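Side-chain contacts in 5'-tyrosyl-DNA phosphodiesterase (Caenorhabditis elegans, PDB 4FVA), which belongs to the DNase I-like endonuclease/exonuclease/phosphatase family and binds a magnesium ion: residues M17-D22 / A37-N42; R56-I61 / I70-K75. All blocks are in the same frame, centred on the assembly; numbering follows the deposited sequence.

How the contacts relate
Contact 1 lies in the core, its centre about 10 Å from that of the chain; contact 2 is more peripheral, about 15 Å from it and only partly buried. Both involve one six-stranded mixed sheet: contact 1 sets inner strand 13-20 against helix 29-43, contact 2 sets outermost strand 68-72 against the loop and short helix at 56-61. Their centres are about 13 Å apart, and they meet where Ala37 CB packs 3.4 Å from Pro60 O. Neither has a hydrogen bond across it. Contact 1 joins aliphatic groups, a methionine methyl and an indole edge, and its strand leads to magnesium; contact 2 instead brings a phenol and a lysine chain against aliphatic groups.

Contact 1: M17-D22 / A37-N42; sequences MSWNID and AHIVKN. With MG (magnesium ion), chain F.
Trp19 meets Ile39 at the edge of its indole: CH2 lies 3.8 Å from Ile39 CD1, which sits close to the ring plane. The neighbouring ring atom, Trp19 CZ3, comes 4.0 Å from Ile39 CG2, so both branches of the isoleucine border the six-membered ring, and the two side chains cross at about a right angle. The indole is swung off the strand with CG roughly anti to the backbone N (chi1 -154°), which carries its benzo edge to the helix; NE1 bonds to the backbone O of His247. Ile21 CG2 covers part of one ring face near the rim. Packing is looser beside the ring. There Met17, fully extended, brings its terminal methyl to the helix, CE standing 4.3 Å from Ile39 CG2 and 4.5 Å from Val40 CG2. Strand 13-20, helix 29-43 and strand 47-53 make a beta-alpha-beta unit, the two strands being parallel neighbours in the sheet; the segments here are its first strand and the helix that packs on it, running nearly antiparallel (169°). The far side of the helix is a solvent side. His38, Lys41 and Asn42 are exposed there, and Asn42 ND2 turns back to His38 O at 2.8 Å, approaching it from the opposite carbonyl face to Asn42 N. At the C-terminal end of the strand the buried chemistry becomes polar. Asn20 OD1 accepts from Asp22 N at 2.9 Å, an Asx turn, and probably also from a magnesium-bound water. Asp22 OD1 binds the ion at 2.4 Å, together with a second water and Glu52 OE1; Asn20 ND2 donates to Glu52 OE2 and to Asp165 OD2, tying the strand end to the metal site.

Contact 2: R56-I61 / I70-K75; sequences RDLAPI and IYYSNK
Leu58 reaches from segment 56-61 toward Tyr72 and Lys75. Its CB points at the other segment, and CG, anti to the backbone N (chi1 -177°), extends the side chain to 4.0 Å from Tyr72 OH. At the branch, CD1 stays near the same phenol oxygen, 4.1 Å from Tyr72 OH. CD2 goes further: it is 3.8 Å from Tyr72 OH and 4.1 Å from Tyr72 CZ. The leucine and tyrosine side chains come from opposite directions, and CD2 meets the ring obliquely. The same methyl meets Lys75 tip to tip, with Leu58 CD2 just 3.4 Å from Lys75 CE, tighter than ordinary van der Waals contact. The lysine chain is extended as far as CE and bends only at chi4 (-59°), so the CE methylene makes the closest approach and the ammonium stays nearby, 4.0 Å from Leu58 CD2 to Lys75 NZ, with a weak, long ion pair to Asp55. Tyr72 OH is hydrogen-bonded to Asp62 OD1, which ties the end of the ring to the helix as well. Ile70 CG2 lies over one face of that ring, toward its rim. Two residues before Tyr72 on the strand, Ile70 CD1 packs 3.8 Å from the backbone oxygen Ile61 O, while Ile61 CG2 is a looser neighbour, 4.4 Å from Tyr72 OH. Strand 68-72 is an outermost strand of the six-stranded sheet and pairs antiparallel with strand 80-86, whose Tyr80 also touches Leu58 and Lys75; elsewhere on the 56-61 segment, Pro60 rests on Leu30 and Lys34 of helix 29-43.

Contact 1: M17-D22 / A37-N42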
# COMPACT_ATOMS: atom_id res chain seq x y z
N MET A 17 6.49 -0.92 -1.88
CA MET A 17 6.30 -0.10 -0.69
C MET A 17 4.86 0.38 -0.69
O MET A 17 4.31 0.68 -1.75
CB MET A 17 7.26 1.09 -0.72
CG MET A 17 7.09 2.06 0.46
SD MET A 17 8.46 3.22 0.45
CE MET A 17 7.81 4.50 1.51
N SER A 18 4.24 0.41 0.49
CA SER A 18 2.86 0.90 0.64
C SER A 18 2.76 1.85 1.82
O SER A 18 3.33 1.57 2.89
CB SER A 18 1.88 -0.26 0.81
OG SER A 18 0.55 0.21 0.97
N TRP A 19 2.01 2.94 1.66
CA TRP A 19 1.99 3.98 2.68
C TRP A 19 0.71 4.79 2.66
O TRP A 19 0.34 5.38 1.64
CB TRP A 19 3.17 4.93 2.46
CG TRP A 19 3.65 5.65 3.69
CD1 TRP A 19 3.10 5.64 4.95
CD2 TRP A 19 4.82 6.49 3.77
NE1 TRP A 19 3.84 6.41 5.80
CE2 TRP A 19 4.90 6.94 5.11
CE3 TRP A 19 5.79 6.90 2.85
CZ2 TRP A 19 5.94 7.78 5.55
CZ3 TRP A 19 6.82 7.73 3.29
CH2 TRP A 19 6.88 8.16 4.63
N ASN A 20 0.02 4.81 3.80
CA ASN A 20 -1.08 5.74 3.99
C ASN A 20 -0.43 7.03 4.44
O ASN A 20 0.14 7.09 5.54
CB ASN A 20 -2.08 5.21 5.01
CG ASN A 20 -3.18 6.20 5.32
OD1 ASN A 20 -2.95 7.41 5.32
ND2 ASN A 20 -4.39 5.70 5.59
N ILE A 21 -0.49 8.06 3.60
CA ILE A 21 0.27 9.28 3.87
C ILE A 21 -0.52 10.37 4.63
O ILE A 21 -0.05 11.50 4.81
CB ILE A 21 0.93 9.85 2.60
CG1 ILE A 21 -0.10 10.29 1.58
CG2 ILE A 21 1.94 8.80 2.01
CD1 ILE A 21 0.51 10.89 0.33
N ASP A 22 -1.71 10.01 5.10
CA ASP A 22 -2.43 10.89 6.01
C ASP A 22 -2.63 12.27 5.39
O ASP A 22 -2.43 13.29 6.05
CB ASP A 22 -1.64 11.01 7.32
CG ASP A 22 -2.47 11.52 8.49
OD1 ASP A 22 -3.71 11.56 8.37
OD2 ASP A 22 -1.87 11.87 9.53
N ALA A 37 8.10 12.35 -0.13
CA ALA A 37 8.82 12.22 -1.39
C ALA A 37 10.31 11.97 -1.13
O ALA A 37 10.94 11.18 -1.83
CB ALA A 37 8.62 13.45 -2.27
N HIS A 38 10.84 12.62 -0.11
CA HIS A 38 12.23 12.43 0.29
C HIS A 38 12.53 10.98 0.66
O HIS A 38 13.52 10.39 0.19
CB HIS A 38 12.55 13.35 1.48
CG HIS A 38 14.00 13.43 1.80
ND1 HIS A 38 14.63 12.53 2.64
CD2 HIS A 38 14.96 14.30 1.41
CE1 HIS A 38 15.91 12.85 2.74
NE2 HIS A 38 16.13 13.92 2.01
N ILE A 39 11.67 10.40 1.48
CA ILE A 39 11.86 9.02 1.94
C ILE A 39 11.74 8.03 0.78
O ILE A 39 12.53 7.08 0.68
CB ILE A 39 10.87 8.68 3.10
CG1 ILE A 39 11.37 9.32 4.40
CG2 ILE A 39 10.74 7.17 3.26
CD1 ILE A 39 10.28 9.63 5.41
N VAL A 40 10.78 8.26 -0.10
CA VAL A 40 10.61 7.45 -1.31
C VAL A 40 11.91 7.42 -2.14
O VAL A 40 12.37 6.36 -2.54
CB VAL A 40 9.44 7.97 -2.20
CG1 VAL A 40 9.42 7.25 -3.56
CG2 VAL A 40 8.11 7.80 -1.49
N LYS A 41 12.51 8.59 -2.35
CA LYS A 41 13.75 8.67 -3.13
C LYS A 41 14.90 7.92 -2.46
O LYS A 41 15.82 7.47 -3.13
CB LYS A 41 14.15 10.13 -3.37
CG LYS A 41 13.23 10.89 -4.35
CD LYS A 41 13.66 12.35 -4.37
CE LYS A 41 12.50 13.29 -4.55
NZ LYS A 41 13.00 14.69 -4.72
N ASN A 42 14.87 7.84 -1.13
CA ASN A 42 15.92 7.11 -0.39
C ASN A 42 15.70 5.59 -0.28
O ASN A 42 16.66 4.82 -0.33
CB ASN A 42 16.14 7.73 0.99
CG ASN A 42 16.96 9.00 0.91
OD1 ASN A 42 18.20 8.97 0.95
ND2 ASN A 42 16.27 10.14 0.76
MG MG F . -5.63 10.18 8.18
O HOH W 1 -3.82 8.48 7.96
O HOH W 2 -7.01 12.01 9.32

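Contact 2: R56-I61 / I70-K75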
# COMPACT_ATOMS: atom_id res chain seq x y z
N ARG A 56 -4.49 18.87 -2.31
CA ARG A 56 -3.76 19.95 -1.67
C ARG A 56 -2.32 19.58 -1.34
O ARG A 56 -2.06 18.57 -0.66
CB ARG A 56 -4.48 20.40 -0.40
CG ARG A 56 -3.75 21.47 0.39
CD ARG A 56 -4.50 21.78 1.68
NE ARG A 56 -3.61 22.30 2.72
CZ ARG A 56 -3.77 22.07 4.01
NH1 ARG A 56 -4.80 21.34 4.43
NH2 ARG A 56 -2.90 22.55 4.89
N ASP A 57 -1.38 20.40 -1.80
CA ASP A 57 0.03 20.20 -1.51
C ASP A 57 0.54 18.88 -2.10
O ASP A 57 1.40 18.23 -1.51
CB ASP A 57 0.29 20.25 -0.00
CG ASP A 57 0.12 21.66 0.57
OD1 ASP A 57 0.35 22.63 -0.18
OD2 ASP A 57 -0.22 21.80 1.77
N LEU A 58 0.01 18.51 -3.25
CA LEU A 58 0.39 17.26 -3.90
C LEU A 58 1.73 17.39 -4.65
O LEU A 58 2.38 16.39 -4.98
CB LEU A 58 -0.73 16.81 -4.83
CG LEU A 58 -0.57 15.48 -5.55
CD1 LEU A 58 -0.55 14.32 -4.55
CD2 LEU A 58 -1.72 15.31 -6.52
N ALA A 59 2.16 18.63 -4.90
CA ALA A 59 3.32 18.86 -5.77
C ALA A 59 4.54 17.97 -5.50
O ALA A 59 5.08 17.35 -6.43
CB ALA A 59 3.74 20.34 -5.73
N PRO A 60 4.96 17.87 -4.23
CA PRO A 60 6.16 17.07 -3.94
C PRO A 60 5.97 15.63 -4.36
O PRO A 60 6.93 14.99 -4.80
CB PRO A 60 6.30 17.17 -2.41
CG PRO A 60 5.50 18.43 -2.03
CD PRO A 60 4.37 18.46 -3.02
N ILE A 61 4.75 15.13 -4.25
CA ILE A 61 4.43 13.79 -4.71
C ILE A 61 4.41 13.73 -6.24
O ILE A 61 5.01 12.84 -6.86
CB ILE A 61 3.08 13.30 -4.15
CG1 ILE A 61 3.05 13.48 -2.62
CG2 ILE A 61 2.83 11.87 -4.55
CD1 ILE A 61 4.15 12.72 -1.91
N ILE A 70 2.95 7.67 -12.65
CA ILE A 70 2.02 7.83 -11.53
C ILE A 70 0.58 7.64 -11.99
O ILE A 70 0.11 8.33 -12.92
CB ILE A 70 2.15 9.22 -10.88
CG1 ILE A 70 3.60 9.52 -10.50
CG2 ILE A 70 1.22 9.34 -9.66
CD1 ILE A 70 3.77 10.88 -9.89
N TYR A 71 -0.14 6.74 -11.33
CA TYR A 71 -1.55 6.49 -11.62
C TYR A 71 -2.38 6.77 -10.37
O TYR A 71 -2.18 6.14 -9.34
CB TYR A 71 -1.79 5.06 -12.16
CG TYR A 71 -1.07 4.86 -13.48
CD1 TYR A 71 -1.70 5.17 -14.68
CD2 TYR A 71 0.24 4.42 -13.53
CE1 TYR A 71 -1.06 5.05 -15.89
CE2 TYR A 71 0.90 4.28 -14.74
CZ TYR A 71 0.23 4.60 -15.91
OH TYR A 71 0.85 4.47 -17.12
N TYR A 72 -3.27 7.76 -10.48
CA TYR A 72 -4.16 8.14 -9.38
C TYR A 72 -5.50 7.45 -9.54
O TYR A 72 -6.03 7.37 -10.65
CB TYR A 72 -4.35 9.66 -9.33
CG TYR A 72 -3.08 10.44 -9.03
CD1 TYR A 72 -2.49 10.37 -7.77
CD2 TYR A 72 -2.49 11.26 -9.98
CE1 TYR A 72 -1.34 11.07 -7.47
CE2 TYR A 72 -1.33 11.96 -9.70
CZ TYR A 72 -0.77 11.86 -8.44
OH TYR A 72 0.38 12.56 -8.14
N SER A 73 -6.07 6.96 -8.44
CA SER A 73 -7.31 6.21 -8.52
C SER A 73 -8.48 7.12 -8.91
O SER A 73 -9.35 6.72 -9.69
CB SER A 73 -7.64 5.54 -7.19
OG SER A 73 -7.94 6.50 -6.17
N ASN A 74 -8.48 8.34 -8.39
CA ASN A 74 -9.68 9.18 -8.46
C ASN A 74 -9.34 10.62 -8.12
O ASN A 74 -9.95 11.21 -7.22
CB ASN A 74 -10.71 8.65 -7.44
CG ASN A 74 -12.11 9.15 -7.71
OD1 ASN A 74 -12.42 9.65 -8.79
ND2 ASN A 74 -12.98 9.02 -6.70
N LYS A 75 -8.39 11.19 -8.86
CA LYS A 75 -7.89 12.53 -8.57
C LYS A 75 -9.04 13.54 -8.59
O LYS A 75 -9.95 13.43 -9.42
CB LYS A 75 -6.78 12.91 -9.56
CG LYS A 75 -5.94 14.09 -9.10
CD LYS A 75 -4.63 14.21 -9.88
CE LYS A 75 -3.71 15.26 -9.26
NZ LYS A 75 -4.35 16.62 -9.23